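Local structure of MtN3/saliva family (Thermodesulfovibrio yellowstonii, 4RNG) at residues Thr20-Ile24 against Ile72-Ile77. The protein probably carries sugars across the membrane as a SemiSWEET, a bacterial homologue of the SWEET transporters that assembles from two copies of a short helical chain. Numbering follows the deposited sequence.
Sequences TSALI and ISLILI
Thr20 sits over the turn of the facing helix that carries Ile72, Ser73 and Leu76, and offers a methyl to the apolar side chains and a hydroxyl to Ser73. A chi1 of -64° puts OG1 beside the backbone N and leaves CG2 anti to it, pointing into the notch formed by two branches: CG2 of Ile72 lies 3.4 Å from Thr20 CG2, and CD1 of Leu76 3.5 Å from it. The Thr20 side chain meets both nearly at right angles. The other branch turns toward Ser73, where Thr20 OG1 and Ser73 OG stand 3.0 Å apart. Thr20 OG1 bonds mainly to Gly16 O and Ser73 OG to Ala69 O; Thr20 OG1 also reaches Ala69 O in a weak bond across the interface, so both buried hydroxyls gather at that carbonyl.

One turn on, Leu23 and Leu76 come together at their bases, CB of Leu23 being 4.1 Å from CB of Leu76. Beyond that point the two side chains diverge. Leu76 turns CD1 back over one face of the Thr20 carbonyl, 3.2 Å from Thr20 O, while Leu23 reaches the other way, laying CD1 3.8 Å from Ser73 CB and 3.9 Å from Ile77 CG1. Ile24 adds a looser flank against Leu76 CD1.

Thr20 O also accepts a hydrogen bond from Leu23 N, 3.2 Å away, and Ile24 N bonds to Ser21 O: three-residue steps at the break between helices 7-21 and 23-33, against the regular four-residue steps of 72-77. Leu23 touches Phe44 of helix 41-60 and Met43 of the second subunit; Ser73 and Ile77 touch Ile51, and Ile77 also Met47. Helix 64-87 thus packs between the kinked first transmembrane helix and helix 41-60, as in the SemiSWEET (MtN3/PQ-loop) three-helix bundle.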
# COMPACT_ATOMS: atom_id res chain seq x y z
N THR C 20 0.16 6.52 -3.62
CA THR C 20 -1.22 6.60 -4.08
C THR C 20 -1.30 6.28 -5.59
O THR C 20 -2.13 5.47 -6.05
CB THR C 20 -1.82 8.01 -3.80
OG1 THR C 20 -1.88 8.25 -2.39
CG2 THR C 20 -3.20 8.08 -4.34
N SER C 21 -0.42 6.89 -6.37
CA SER C 21 -0.48 6.75 -7.81
C SER C 21 -0.05 5.36 -8.23
O SER C 21 -0.33 4.93 -9.35
CB SER C 21 0.36 7.82 -8.50
OG SER C 21 1.30 7.24 -9.38
N ALA C 22 0.63 4.65 -7.33
CA ALA C 22 1.07 3.28 -7.62
C ALA C 22 -0.11 2.36 -7.89
O ALA C 22 0.02 1.37 -8.59
CB ALA C 22 1.92 2.73 -6.45
N LEU C 23 -1.25 2.70 -7.30
CA LEU C 23 -2.49 1.94 -7.43
C LEU C 23 -3.13 2.09 -8.79
O LEU C 23 -3.89 1.22 -9.22
CB LEU C 23 -3.47 2.38 -6.34
CG LEU C 23 -3.00 1.96 -4.95
CD1 LEU C 23 -3.65 2.76 -3.83
CD2 LEU C 23 -3.30 0.49 -4.81
N ILE C 24 -2.84 3.19 -9.46
CA ILE C 24 -3.42 3.45 -10.76
C ILE C 24 -3.08 2.34 -11.79
O ILE C 24 -4.00 1.81 -12.42
CB ILE C 24 -2.99 4.85 -11.29
CG1 ILE C 24 -3.64 5.95 -10.44
CG2 ILE C 24 -3.38 5.03 -12.74
CD1 ILE C 24 -3.10 7.36 -10.70
N ILE C 72 -7.02 9.40 -0.50
CA ILE C 72 -7.02 9.16 -1.92
C ILE C 72 -6.69 7.70 -2.26
O ILE C 72 -7.28 7.15 -3.19
CB ILE C 72 -6.06 10.13 -2.61
CG1 ILE C 72 -6.43 11.57 -2.24
CG2 ILE C 72 -6.08 9.95 -4.12
CD1 ILE C 72 -5.35 12.54 -2.55
N SER C 73 -5.74 7.07 -1.56
CA SER C 73 -5.50 5.64 -1.81
C SER C 73 -6.77 4.81 -1.59
O SER C 73 -7.04 3.88 -2.32
CB SER C 73 -4.36 5.09 -0.95
OG SER C 73 -3.14 5.71 -1.27
N LEU C 74 -7.52 5.18 -0.56
CA LEU C 74 -8.77 4.51 -0.21
C LEU C 74 -9.78 4.54 -1.37
O LEU C 74 -10.46 3.56 -1.64
CB LEU C 74 -9.37 5.15 1.04
CG LEU C 74 -10.52 4.41 1.70
CD1 LEU C 74 -10.08 2.98 1.98
CD2 LEU C 74 -10.96 5.12 2.98
N ILE C 75 -9.90 5.69 -2.04
CA ILE C 75 -10.72 5.79 -3.23
C ILE C 75 -10.24 4.85 -4.31
O ILE C 75 -11.02 4.12 -4.91
CB ILE C 75 -10.75 7.22 -3.78
CG1 ILE C 75 -11.59 8.11 -2.86
CG2 ILE C 75 -11.40 7.23 -5.16
CD1 ILE C 75 -10.91 9.37 -2.42
N LEU C 76 -8.93 4.88 -4.56
CA LEU C 76 -8.36 4.06 -5.62
C LEU C 76 -8.46 2.57 -5.29
O LEU C 76 -8.76 1.74 -6.15
CB LEU C 76 -6.91 4.49 -5.86
CG LEU C 76 -6.72 5.92 -6.38
CD1 LEU C 76 -5.25 6.27 -6.46
CD2 LEU C 76 -7.40 6.16 -7.73
N ILE C 77 -8.26 2.24 -4.01
CA ILE C 77 -8.33 0.85 -3.58
C ILE C 77 -9.74 0.33 -3.73
O ILE C 77 -9.96 -0.79 -4.19
CB ILE C 77 -7.85 0.67 -2.15
CG1 ILE C 77 -6.34 0.52 -2.15
CG2 ILE C 77 -8.44 -0.57 -1.52
CD1 ILE C 77 -5.75 0.34 -0.78